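PDB 3TSA: NDP-rhamnosyltransferase from Saccharopolyspora spinosa, which is a glycosyltransferase of the GT-B fold, related to erythromycin biosynthesis protein CIII and built from two Rossmann-like halves. Local coordinates for residues P20-L25 and V32-P37; L100-E105 and A124-V129; R219-C224 and T352-T357; L230-P235 and P313-Q318; A244-P249 and D267-A272. One frame throughout, in Å; residues are numbered along the deposited sequence.

Overall arrangement
Interactions 1 and 2 belong to the N-terminal half, around its parallel sheet, and interactions 3, 4 and 5 to the C-terminal half. Interactions 1 and 2 are buried and without hydrogen bonds between the segments: helix on strand in the first, helix on helix in the second. Interactions 3 and 5 are more open and use side-chain N-H groups on backbone carbonyls, each with a water beside the bond. They touch each other through L354 and L248, and V221 and I223 both meet A245, so they share one flank of the second sheet. Interaction 4 lies nearest the chain's centre, where a helix end meets a loop that also reaches N-terminal residues; it too has no hydrogen bond across.

Interaction 1: P20-L25 and V32-P37; sequences PLCWAL and VLIAAP
The helical turn that brings C22 and L25 against V32 is closed by backbone bonds, the shortest from A24 N to P20 O at 2.7 Å; L25 N to L21 O follows at 2.9 Å. No hydrogen bond crosses to the strand, and the contact is carried by small apolar groups. V32 supplies both of its methyls. CG1 lies anti to the backbone N (chi1 167°), which leaves the two branches straddling different parts of the helix: V32 CG1 meets C22 SG at 4.0 Å, while V32 CG2 reaches L25 CB at 3.5 Å. The second methyl also sits 3.8 Å from C22 O. The side chains of L25 and V32 cross at about a right angle, and the methylene of L25 rather than its branched end makes the closest touch. Further along the strand, I34 offers the tip of its longer branch, CD1 lying 4.1 Å from C22 SG. The sulfur thus rests on two strand residues at similar range. The segment axes approach to 9.4 Å and run at 148°, roughly antiparallel. This is part of a beta-alpha-beta crossover of the Rossmann-like N-terminal half: the chain passes from strand 3-7 through helices 12-16 and 19-27 into strand 31-36. V6 of strand 3-7 touches C22, V32 and I34, and V4 touches L25, so the helix covers both adjacent strands. Helix 376-385 touches A24 and L25, and W23 stacks on W23 of the second subunit; helix 82-113 packs on L33 and A35 of the strand.

Interaction 2: L100-E105 and A124-V129; sequences LDQLPE and ALIGRV
L103 lays its branched end over I126, CD1 against CD1 at 3.6 Å, and the same methyl continues to V129 CG1 at 4.1 Å. The other branch, L103 CD2, meets V129 CG1 at 4.0 Å, so both methyls of the leucine rest on a single methyl of the valine. L103 and I126 cross obliquely, whereas L103 and V129 cross at about a right angle. In the isoleucine, CG1 stands anti to the backbone N (chi1 179°) and the branch then bends at chi2 (60°), which brings I126 CD1 4.1 Å from L103 CA, close to the backbone of the opposing helix. The short branch is left for Q102, whose OE1 passes I126 CG2 at 4.4 Å, a loose contact and not a polar bond. I126 and V129, three residues apart, thus present neighbouring side chains of one helix face to L103. The leucine lies at a kink: P104 has no amide hydrogen, and neither P104 N nor E105 N is bonded to the preceding turn. The segment axes come within 9.9 Å and cross at -55°. In the Rossmann-like N-terminal half, helix 82-113 leads into strand 117-121 and helix 125-133 comes after that strand, so the contact joins the helices before and after it. Earlier residues of helix 82-113, V95 and S99, touch L125, and Y106 reaches I126. On another flank, helix 151-166 packs on L125 and V129 through L160.

Interaction 3: R219-C224 and T352-T357; sequences RRVCIC and TVLGDT
R219 begins the strand and its side chain runs past L354, at the end of helix 343-354, in the Rossmann-like C-terminal half; strand 219-224 is an inner strand of its parallel sheet. The chain of R219 turns at both chi2 (-55°) and chi3 (-66°), which sets the guanidinium beside the helix end. R219 CB lies 4.0 Å from L354 CD1, and the two side chains slide past each other in opposite directions. L354 CB covers one face of the guanidinium, 3.7 Å from R219 NH1. The same NH1 donates to L354 O at 2.7 Å, the acceptor lying near the guanidinium plane. A water accepts from R219 NH2 at 3.0 Å and gives a weak bond back to L354 O at 3.2 Å. R219 NE is held by a salt bridge to E288, so the group is fixed at more than one edge. R220 points away from the helix and pairs with E252. V251 of the adjoining strand touches both V221 and L354, and V221 itself returns to the contact loosely, its CG2 4.4 Å from L354 CD2.

Interaction 4: L230-P235 and P313-Q318; sequences LNATGP and PQYFDQ
T233 and Q314 stand with their CA atoms 7.7 Å apart, where helix 227-233 gives way to G234 with positive phi and a loop after strand 309-311 enters a type II' beta turn, Y315 to Q318. T233 CG2 is the methyl in play: it sets itself 3.6 Å from Q314 CG, the two side chains crossing at about a right angle, and the bend of Q314 at chi2 (-62°) curls the chain round that methyl. One residue earlier, A232 CB meets the Y315 ring at its edge, near the ring plane, 3.7 Å from CE2. Y315 CG takes the position between backbone N and carbonyl carbon (chi1 58°), turning the ring toward the helix. T233 OG1 is hydrogen-bonded to V229 O of its own helix. Q318 OE1 bridges two loop amides, accepting from Q314 N at 2.8 Å and from Y315 N at 3.0 Å. F76, beside the F316 ring, and W143, bonded to D317, bring in the N-terminal half. With no hydrogen bond between 230-235 and 313-318, the two segments meet by methyl and ring-edge contacts, while these polar bonds lie within the loop or the helix or go to other parts of the chain.

Interaction 5: A244-P249 and D267-A272; sequences AATELP and DLPDNA
One direct hydrogen bond ties T246 and N271: N271 ND2 donates to T246 O at 2.8 Å with a nearly straight N-H...O angle of 164°. The carbonyl oxygen lies close to the plane of the asparagine amide, while the donor approaches well to the side of the C=O direction (116°) and is tilted modestly from the carbonyl plane. N271 CG stands between its backbone N and carbonyl carbon (chi1 60°), turning the amide toward T246 O. The same nitrogen also bonds V251 O, so one amide serves both T246 and strand 251-256. The water-mediated link runs alongside: a water donates to N271 OD1 at 2.8 Å and to T246 O at 3.2 Å, giving this carbonyl two donors. These residues belong to the Rossmann-like C-terminal half, where helix 236-246 runs into strand 251-256 and the chain then loops round to edge strand 272-274, parallel to it. The loop closes as a type I beta turn from P269 to A272, with A272 N bonded to P269 O at 3.2 Å. Van der Waals contacts gather on T246. Its CG2 lies 3.6 Å from P269 CG, the side chains crossing at about a right angle, and T246 CG2 is 4.1 Å from A272 CB. T246 CB passes N271 OD1 at 3.7 Å, carbon against oxygen. A253 of strand 251-256 touches T246 too, and T246 OG1 turns back to bond V242 O within its own helix.

Interaction 1: P20-L25 and V32-P37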
# COMPACT_ATOMS: atom_id res chain seq x y z
N PRO A 20 -1.68 -6.08 -4.78
CA PRO A 20 -3.07 -5.68 -4.87
C PRO A 20 -3.98 -6.64 -4.05
O PRO A 20 -5.00 -6.17 -3.42
CB PRO A 20 -3.33 -5.81 -6.38
CG PRO A 20 -2.01 -5.31 -6.94
CD PRO A 20 -1.01 -5.99 -6.10
N LEU A 21 -3.68 -7.95 -4.10
CA LEU A 21 -4.46 -8.90 -3.29
C LEU A 21 -4.27 -8.63 -1.78
O LEU A 21 -5.23 -8.72 -0.98
CB LEU A 21 -4.07 -10.36 -3.63
CG LEU A 21 -4.91 -11.44 -2.94
CD1 LEU A 21 -6.44 -11.32 -3.17
CD2 LEU A 21 -4.45 -12.82 -3.46
N CYS A 22 -3.04 -8.33 -1.38
CA CYS A 22 -2.75 -8.02 0.04
C CYS A 22 -3.60 -6.80 0.44
O CYS A 22 -4.15 -6.78 1.58
CB CYS A 22 -1.27 -7.72 0.25
SG CYS A 22 -0.29 -9.23 0.19
N TRP A 23 -3.69 -5.81 -0.46
CA TRP A 23 -4.38 -4.56 -0.17
C TRP A 23 -5.87 -4.87 -0.16
O TRP A 23 -6.56 -4.32 0.67
CB TRP A 23 -4.26 -3.60 -1.29
CG TRP A 23 -3.04 -2.85 -1.36
CD1 TRP A 23 -2.12 -2.61 -0.32
CD2 TRP A 23 -2.58 -2.17 -2.53
NE1 TRP A 23 -1.10 -1.83 -0.85
CE2 TRP A 23 -1.37 -1.52 -2.18
CE3 TRP A 23 -3.09 -2.01 -3.86
CZ2 TRP A 23 -0.65 -0.72 -3.14
CZ3 TRP A 23 -2.34 -1.33 -4.79
CH2 TRP A 23 -1.13 -0.69 -4.42
N ALA A 24 -6.36 -5.71 -1.10
CA ALA A 24 -7.79 -6.15 -1.08
C ALA A 24 -8.16 -6.76 0.28
O ALA A 24 -9.24 -6.48 0.78
CB ALA A 24 -8.07 -7.21 -2.18
N LEU A 25 -7.28 -7.62 0.80
CA LEU A 25 -7.46 -8.29 2.10
C LEU A 25 -7.58 -7.23 3.21
O LEU A 25 -8.55 -7.25 3.96
CB LEU A 25 -6.30 -9.29 2.37
CG LEU A 25 -6.50 -10.56 1.53
CD1 LEU A 25 -5.19 -11.30 1.41
CD2 LEU A 25 -7.57 -11.48 2.17
N VAL A 32 -2.83 -8.87 7.39
CA VAL A 32 -1.87 -9.48 6.45
C VAL A 32 -0.49 -9.22 6.98
O VAL A 32 -0.19 -8.10 7.44
CB VAL A 32 -2.00 -8.78 5.13
CG1 VAL A 32 -0.82 -9.11 4.15
CG2 VAL A 32 -3.51 -9.04 4.51
N LEU A 33 0.37 -10.23 6.95
CA LEU A 33 1.76 -10.04 7.34
C LEU A 33 2.62 -10.76 6.31
O LEU A 33 2.35 -11.95 5.95
CB LEU A 33 1.98 -10.69 8.73
CG LEU A 33 3.37 -10.55 9.42
CD1 LEU A 33 3.72 -9.09 9.76
CD2 LEU A 33 3.48 -11.34 10.76
N ILE A 34 3.68 -10.09 5.83
CA ILE A 34 4.57 -10.66 4.82
C ILE A 34 5.83 -11.28 5.48
O ILE A 34 6.62 -10.53 6.10
CB ILE A 34 5.08 -9.54 3.90
CG1 ILE A 34 3.91 -8.71 3.35
CG2 ILE A 34 5.93 -10.14 2.72
CD1 ILE A 34 3.01 -9.46 2.57
N ALA A 35 6.07 -12.60 5.37
CA ALA A 35 7.32 -13.13 5.93
C ALA A 35 8.42 -12.71 4.90
O ALA A 35 8.36 -13.10 3.71
CB ALA A 35 7.22 -14.70 6.05
N ALA A 36 9.39 -11.90 5.33
CA ALA A 36 10.30 -11.23 4.43
C ALA A 36 11.74 -11.45 4.85
O ALA A 36 12.15 -11.03 5.95
CB ALA A 36 10.01 -9.74 4.39
N PRO A 37 12.52 -12.10 3.98
CA PRO A 37 13.94 -12.02 4.25
C PRO A 37 14.38 -10.62 3.83
O PRO A 37 13.59 -9.88 3.20
CB PRO A 37 14.55 -13.10 3.31
CG PRO A 37 13.63 -13.25 2.23
CD PRO A 37 12.21 -12.75 2.70

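Interaction 2: L100-E105 and A124-V129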
# COMPACT_ATOMS: atom_id res chain seq x y z
N LEU A 100 14.24 -26.14 4.33
CA LEU A 100 14.76 -26.82 5.51
C LEU A 100 15.64 -25.91 6.36
O LEU A 100 15.58 -25.96 7.58
CB LEU A 100 15.56 -28.08 5.13
CG LEU A 100 14.76 -29.26 4.54
CD1 LEU A 100 15.71 -30.32 4.10
CD2 LEU A 100 13.80 -29.78 5.65
N ASP A 101 16.37 -25.03 5.73
CA ASP A 101 17.14 -24.05 6.53
C ASP A 101 16.28 -23.13 7.33
O ASP A 101 16.63 -22.80 8.47
CB ASP A 101 18.08 -23.21 5.63
CG ASP A 101 19.24 -24.03 5.04
OD1 ASP A 101 19.48 -25.22 5.38
OD2 ASP A 101 19.89 -23.47 4.14
N GLN A 102 15.15 -22.68 6.75
CA GLN A 102 14.31 -21.62 7.34
C GLN A 102 13.13 -22.11 8.11
O GLN A 102 12.38 -21.33 8.70
CB GLN A 102 13.73 -20.77 6.23
CG GLN A 102 14.77 -20.01 5.45
CD GLN A 102 14.14 -19.36 4.26
OE1 GLN A 102 13.08 -19.81 3.76
NE2 GLN A 102 14.77 -18.30 3.78
N LEU A 103 12.90 -23.40 8.07
CA LEU A 103 11.71 -23.95 8.76
C LEU A 103 11.51 -23.51 10.25
O LEU A 103 10.38 -23.20 10.71
CB LEU A 103 11.77 -25.48 8.63
CG LEU A 103 10.43 -26.12 8.91
CD1 LEU A 103 9.14 -25.42 8.38
CD2 LEU A 103 10.37 -27.66 8.60
N PRO A 104 12.58 -23.54 11.05
CA PRO A 104 12.45 -23.19 12.46
C PRO A 104 11.94 -21.75 12.61
O PRO A 104 11.10 -21.51 13.49
CB PRO A 104 13.90 -23.35 13.03
CG PRO A 104 14.56 -24.31 12.15
CD PRO A 104 13.92 -24.09 10.73
N GLU A 105 12.45 -20.82 11.77
CA GLU A 105 11.96 -19.42 11.88
C GLU A 105 10.49 -19.34 11.51
O GLU A 105 9.74 -18.58 12.17
CB GLU A 105 12.73 -18.50 10.98
CG GLU A 105 14.04 -18.12 11.54
CD GLU A 105 14.83 -17.51 10.44
OE1 GLU A 105 15.39 -18.30 9.61
OE2 GLU A 105 14.82 -16.25 10.36
N ALA A 124 7.63 -20.87 -3.63
CA ALA A 124 8.12 -20.80 -2.26
C ALA A 124 7.72 -22.06 -1.50
O ALA A 124 6.74 -22.09 -0.75
CB ALA A 124 7.62 -19.51 -1.58
N LEU A 125 8.47 -23.15 -1.74
CA LEU A 125 8.15 -24.42 -1.19
C LEU A 125 8.04 -24.45 0.31
O LEU A 125 7.26 -25.25 0.81
CB LEU A 125 9.18 -25.48 -1.63
CG LEU A 125 9.30 -25.65 -3.16
CD1 LEU A 125 10.49 -26.58 -3.48
CD2 LEU A 125 7.97 -26.17 -3.62
N ILE A 126 8.79 -23.60 1.02
CA ILE A 126 8.60 -23.51 2.47
C ILE A 126 7.13 -23.32 2.86
O ILE A 126 6.67 -23.88 3.87
CB ILE A 126 9.46 -22.38 3.08
CG1 ILE A 126 9.21 -22.27 4.62
CG2 ILE A 126 9.11 -21.04 2.47
CD1 ILE A 126 9.53 -23.51 5.37
N GLY A 127 6.38 -22.46 2.14
CA GLY A 127 4.97 -22.29 2.51
C GLY A 127 4.10 -23.54 2.47
O GLY A 127 3.20 -23.76 3.28
N ARG A 128 4.38 -24.39 1.50
CA ARG A 128 3.71 -25.67 1.40
C ARG A 128 4.11 -26.64 2.57
O ARG A 128 3.22 -27.34 3.12
CB ARG A 128 3.98 -26.32 0.06
CG ARG A 128 3.36 -25.49 -1.08
CD ARG A 128 3.68 -26.10 -2.44
NE ARG A 128 2.92 -27.34 -2.56
CZ ARG A 128 3.03 -28.18 -3.60
NH1 ARG A 128 3.85 -27.89 -4.61
NH2 ARG A 128 2.28 -29.31 -3.63
N VAL A 129 5.41 -26.71 2.88
CA VAL A 129 5.89 -27.47 4.04
C VAL A 129 5.18 -26.94 5.28
O VAL A 129 4.62 -27.71 6.06
CB VAL A 129 7.42 -27.45 4.15
CG1 VAL A 129 7.90 -28.11 5.49
CG2 VAL A 129 8.05 -28.20 2.90

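Interaction 3: R219-C224 and T352-T357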
# COMPACT_ATOMS: atom_id res chain seq x y z
N ARG A 219 7.12 8.44 -32.11
CA ARG A 219 6.61 7.04 -31.83
C ARG A 219 7.25 6.62 -30.51
O ARG A 219 8.49 6.35 -30.45
CB ARG A 219 7.15 6.14 -32.96
CG ARG A 219 6.95 6.73 -34.36
CD ARG A 219 5.39 7.08 -34.56
NE ARG A 219 4.53 5.88 -34.59
CZ ARG A 219 4.49 4.96 -35.56
NH1 ARG A 219 3.62 3.94 -35.49
NH2 ARG A 219 5.28 5.07 -36.63
N ARG A 220 6.46 6.62 -29.44
CA ARG A 220 7.06 6.46 -28.12
C ARG A 220 7.21 4.97 -27.80
O ARG A 220 6.24 4.19 -27.85
CB ARG A 220 6.17 7.16 -27.08
CG ARG A 220 6.76 7.14 -25.71
CD ARG A 220 6.02 8.15 -24.74
NE ARG A 220 6.25 9.55 -25.03
CZ ARG A 220 5.59 10.53 -24.43
NH1 ARG A 220 4.68 10.22 -23.53
NH2 ARG A 220 5.79 11.80 -24.73
N VAL A 221 8.44 4.54 -27.51
CA VAL A 221 8.77 3.17 -27.22
C VAL A 221 9.33 3.18 -25.81
O VAL A 221 10.31 3.89 -25.53
CB VAL A 221 9.88 2.73 -28.21
CG1 VAL A 221 10.52 1.33 -27.83
CG2 VAL A 221 9.28 2.67 -29.62
N CYS A 222 8.76 2.37 -24.88
CA CYS A 222 9.35 2.28 -23.55
C CYS A 222 10.27 1.04 -23.45
O CYS A 222 9.81 -0.07 -23.78
CB CYS A 222 8.24 2.21 -22.49
SG CYS A 222 8.79 1.90 -20.78
N ILE A 223 11.44 1.19 -22.86
CA ILE A 223 12.36 0.10 -22.57
C ILE A 223 12.36 -0.01 -21.08
O ILE A 223 12.73 0.95 -20.38
CB ILE A 223 13.80 0.38 -23.12
CG1 ILE A 223 13.76 0.50 -24.63
CG2 ILE A 223 14.77 -0.70 -22.58
CD1 ILE A 223 15.11 1.15 -25.14
N CYS A 224 11.90 -1.17 -20.58
CA CYS A 224 11.70 -1.36 -19.15
C CYS A 224 12.24 -2.74 -18.76
O CYS A 224 11.76 -3.81 -19.28
CB CYS A 224 10.23 -1.24 -18.84
SG CYS A 224 10.00 -1.35 -17.01
N THR A 352 8.41 -3.13 -37.47
CA THR A 352 7.34 -3.97 -37.95
C THR A 352 6.10 -3.70 -37.01
O THR A 352 4.99 -3.59 -37.47
CB THR A 352 7.72 -5.43 -37.84
OG1 THR A 352 8.65 -5.73 -38.90
CG2 THR A 352 6.51 -6.28 -38.04
N VAL A 353 6.33 -3.71 -35.71
CA VAL A 353 5.25 -3.43 -34.75
C VAL A 353 4.67 -2.01 -34.93
O VAL A 353 3.43 -1.85 -35.01
CB VAL A 353 5.72 -3.66 -33.26
CG1 VAL A 353 4.54 -3.32 -32.27
CG2 VAL A 353 6.12 -5.09 -33.06
N LEU A 354 5.54 -1.01 -35.03
CA LEU A 354 5.12 0.38 -35.24
C LEU A 354 4.37 0.55 -36.59
O LEU A 354 3.59 1.53 -36.77
CB LEU A 354 6.30 1.38 -35.16
CG LEU A 354 7.06 1.46 -33.81
CD1 LEU A 354 8.26 2.41 -33.91
CD2 LEU A 354 6.14 1.83 -32.60
N GLY A 355 4.62 -0.33 -37.55
CA GLY A 355 3.89 -0.21 -38.82
C GLY A 355 2.63 -1.04 -39.01
O GLY A 355 2.04 -1.03 -40.10
N ASP A 356 2.22 -1.77 -37.96
CA ASP A 356 1.10 -2.73 -38.10
C ASP A 356 0.26 -2.72 -36.84
O ASP A 356 0.68 -3.22 -35.81
CB ASP A 356 1.66 -4.13 -38.42
CG ASP A 356 0.60 -5.20 -38.62
OD1 ASP A 356 -0.61 -4.91 -38.50
OD2 ASP A 356 1.02 -6.35 -38.90
N THR A 357 -0.91 -2.08 -36.94
CA THR A 357 -1.86 -1.91 -35.83
C THR A 357 -2.43 -3.25 -35.36
O THR A 357 -3.03 -3.33 -34.31
CB THR A 357 -3.02 -0.96 -36.23
OG1 THR A 357 -3.66 -1.52 -37.36
CG2 THR A 357 -2.51 0.43 -36.56
O HOH W 1 5.16 3.19 -38.95

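Interaction 4: L230-P235 and P313-Q318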
# COMPACT_ATOMS: atom_id res chain seq x y z
N LEU A 230 18.64 -7.26 -14.85
CA LEU A 230 19.92 -6.59 -15.19
C LEU A 230 21.07 -6.96 -14.29
O LEU A 230 22.23 -6.97 -14.73
CB LEU A 230 19.77 -5.04 -15.28
CG LEU A 230 18.76 -4.56 -16.32
CD1 LEU A 230 18.57 -3.04 -16.14
CD2 LEU A 230 19.33 -4.94 -17.73
N ASN A 231 20.77 -7.23 -13.00
CA ASN A 231 21.76 -7.85 -12.11
C ASN A 231 22.28 -9.15 -12.70
O ASN A 231 23.46 -9.49 -12.58
CB ASN A 231 21.21 -8.07 -10.69
CG ASN A 231 21.17 -6.77 -9.89
OD1 ASN A 231 21.66 -5.76 -10.38
ND2 ASN A 231 20.59 -6.79 -8.67
N ALA A 232 21.39 -9.89 -13.33
CA ALA A 232 21.76 -11.20 -13.86
C ALA A 232 22.50 -11.07 -15.21
O ALA A 232 23.49 -11.75 -15.46
CB ALA A 232 20.51 -12.12 -13.97
N THR A 233 21.96 -10.24 -16.10
CA THR A 233 22.38 -10.15 -17.49
C THR A 233 23.60 -9.22 -17.73
O THR A 233 24.31 -9.39 -18.72
CB THR A 233 21.24 -9.62 -18.40
OG1 THR A 233 20.84 -8.30 -17.99
CG2 THR A 233 20.01 -10.59 -18.43
N GLY A 234 23.79 -8.23 -16.88
CA GLY A 234 24.69 -7.14 -17.24
C GLY A 234 24.00 -6.19 -18.22
O GLY A 234 22.78 -6.34 -18.48
N PRO A 235 24.75 -5.23 -18.79
CA PRO A 235 24.12 -4.17 -19.58
C PRO A 235 23.57 -4.65 -20.93
O PRO A 235 22.77 -3.92 -21.57
CB PRO A 235 25.23 -3.16 -19.82
CG PRO A 235 26.45 -3.69 -19.07
CD PRO A 235 26.16 -4.97 -18.42
N PRO A 313 13.63 -12.51 -23.84
CA PRO A 313 13.65 -13.33 -22.63
C PRO A 313 15.07 -13.76 -22.20
O PRO A 313 15.96 -13.88 -23.07
CB PRO A 313 12.86 -14.59 -23.10
CG PRO A 313 13.11 -14.65 -24.65
CD PRO A 313 13.03 -13.18 -25.00
N GLN A 314 15.22 -13.94 -20.92
CA GLN A 314 16.53 -14.24 -20.30
C GLN A 314 16.52 -15.51 -19.48
O GLN A 314 17.46 -16.33 -19.55
CB GLN A 314 17.00 -13.04 -19.43
CG GLN A 314 17.01 -11.70 -20.16
CD GLN A 314 17.98 -11.67 -21.36
OE1 GLN A 314 17.66 -11.09 -22.39
NE2 GLN A 314 19.14 -12.31 -21.21
N TYR A 315 15.49 -15.70 -18.66
CA TYR A 315 15.55 -16.78 -17.72
C TYR A 315 14.14 -17.16 -17.23
O TYR A 315 13.15 -16.48 -17.58
CB TYR A 315 16.49 -16.45 -16.54
CG TYR A 315 16.18 -15.20 -15.70
CD1 TYR A 315 14.85 -14.69 -15.47
CD2 TYR A 315 17.24 -14.56 -15.07
CE1 TYR A 315 14.67 -13.56 -14.65
CE2 TYR A 315 17.05 -13.51 -14.25
CZ TYR A 315 15.79 -13.00 -14.05
OH TYR A 315 15.66 -11.92 -13.21
N PHE A 316 14.08 -18.23 -16.44
CA PHE A 316 12.82 -18.72 -15.83
C PHE A 316 11.64 -18.83 -16.79
O PHE A 316 11.75 -19.60 -17.76
CB PHE A 316 12.53 -17.97 -14.53
CG PHE A 316 13.59 -18.23 -13.50
CD1 PHE A 316 13.77 -19.53 -12.97
CD2 PHE A 316 14.55 -17.24 -13.19
CE1 PHE A 316 14.84 -19.83 -12.06
CE2 PHE A 316 15.64 -17.53 -12.29
CZ PHE A 316 15.76 -18.84 -11.72
N ASP A 317 10.56 -18.09 -16.55
CA ASP A 317 9.32 -18.20 -17.32
C ASP A 317 9.32 -17.31 -18.52
O ASP A 317 8.34 -17.33 -19.32
CB ASP A 317 8.13 -17.76 -16.39
CG ASP A 317 8.32 -16.39 -15.83
OD1 ASP A 317 9.43 -16.05 -15.38
OD2 ASP A 317 7.34 -15.63 -15.76
N GLN A 318 10.43 -16.59 -18.75
CA GLN A 318 10.39 -15.51 -19.78
C GLN A 318 10.30 -16.00 -21.22
O GLN A 318 9.65 -15.34 -22.05
CB GLN A 318 11.58 -14.51 -19.65
CG GLN A 318 11.49 -13.78 -18.28
CD GLN A 318 12.70 -13.02 -17.96
OE1 GLN A 318 13.75 -13.24 -18.59
NE2 GLN A 318 12.60 -12.12 -16.96

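Interaction 5: A244-P249 and D267-A272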
# COMPACT_ATOMS: atom_id res chain seq x y z
N ALA A 244 18.80 -0.24 -30.80
CA ALA A 244 17.81 -0.54 -31.80
C ALA A 244 16.69 0.54 -31.81
O ALA A 244 16.25 0.97 -32.92
CB ALA A 244 17.25 -1.92 -31.53
N ALA A 245 16.23 0.96 -30.63
CA ALA A 245 15.10 1.90 -30.59
C ALA A 245 15.55 3.27 -31.06
O ALA A 245 14.86 3.91 -31.87
CB ALA A 245 14.46 2.01 -29.16
N THR A 246 16.65 3.76 -30.54
CA THR A 246 16.93 5.20 -30.76
C THR A 246 17.41 5.48 -32.19
O THR A 246 17.36 6.63 -32.66
CB THR A 246 17.94 5.77 -29.74
OG1 THR A 246 19.18 5.02 -29.78
CG2 THR A 246 17.34 5.75 -28.32
N GLU A 247 17.93 4.46 -32.85
CA GLU A 247 18.35 4.61 -34.21
C GLU A 247 17.22 4.63 -35.22
O GLU A 247 17.42 5.00 -36.35
CB GLU A 247 19.26 3.45 -34.55
CG GLU A 247 20.63 3.66 -33.95
CD GLU A 247 21.62 2.62 -34.46
OE1 GLU A 247 22.57 2.36 -33.68
OE2 GLU A 247 21.43 2.07 -35.60
N LEU A 248 16.03 4.22 -34.81
CA LEU A 248 14.93 4.09 -35.72
C LEU A 248 14.28 5.44 -35.93
O LEU A 248 14.11 6.19 -34.95
CB LEU A 248 13.93 3.06 -35.16
CG LEU A 248 12.93 2.58 -36.21
CD1 LEU A 248 13.56 1.86 -37.36
CD2 LEU A 248 11.79 1.79 -35.62
N PRO A 249 13.96 5.77 -37.24
CA PRO A 249 13.38 7.06 -37.56
C PRO A 249 12.07 7.13 -36.83
O PRO A 249 11.29 6.13 -36.85
CB PRO A 249 13.08 6.99 -39.08
CG PRO A 249 13.90 5.86 -39.65
CD PRO A 249 14.20 4.93 -38.46
N ASP A 267 26.31 8.82 -23.20
CA ASP A 267 26.08 9.53 -24.47
C ASP A 267 24.68 9.27 -24.99
O ASP A 267 24.46 9.06 -26.18
CB ASP A 267 27.16 9.25 -25.54
CG ASP A 267 28.54 9.78 -25.15
OD1 ASP A 267 28.70 10.49 -24.13
OD2 ASP A 267 29.49 9.43 -25.84
N LEU A 268 23.73 9.33 -24.06
CA LEU A 268 22.33 9.14 -24.34
C LEU A 268 21.91 10.08 -25.49
O LEU A 268 22.18 11.27 -25.44
CB LEU A 268 21.52 9.40 -23.05
CG LEU A 268 20.51 8.38 -22.48
CD1 LEU A 268 19.20 9.10 -22.49
CD2 LEU A 268 20.45 7.10 -23.29
N PRO A 269 21.26 9.54 -26.53
CA PRO A 269 20.83 10.45 -27.61
C PRO A 269 19.72 11.34 -27.21
O PRO A 269 19.07 11.11 -26.16
CB PRO A 269 20.27 9.49 -28.67
CG PRO A 269 19.88 8.33 -27.92
CD PRO A 269 21.01 8.14 -26.91
N ASP A 270 19.45 12.31 -28.08
CA ASP A 270 18.54 13.36 -27.75
C ASP A 270 17.11 12.80 -27.84
O ASP A 270 16.19 13.41 -27.32
CB ASP A 270 18.75 14.63 -28.65
CG ASP A 270 20.13 14.65 -29.40
OD1 ASP A 270 20.47 15.71 -29.98
OD2 ASP A 270 20.88 13.61 -29.48
N ASN A 271 16.92 11.65 -28.52
CA ASN A 271 15.56 11.00 -28.60
C ASN A 271 15.35 9.89 -27.52
O ASN A 271 14.56 8.97 -27.73
CB ASN A 271 15.23 10.44 -29.99
CG ASN A 271 16.20 9.37 -30.48
OD1 ASN A 271 17.38 9.36 -30.11
ND2 ASN A 271 15.69 8.42 -31.32
N ALA A 272 16.08 10.01 -26.42
CA ALA A 272 15.91 9.17 -25.25
C ALA A 272 15.61 9.96 -24.00
O ALA A 272 16.15 11.05 -23.83
CB ALA A 272 17.16 8.26 -25.05
O HOH W 2 19.28 9.16 -32.17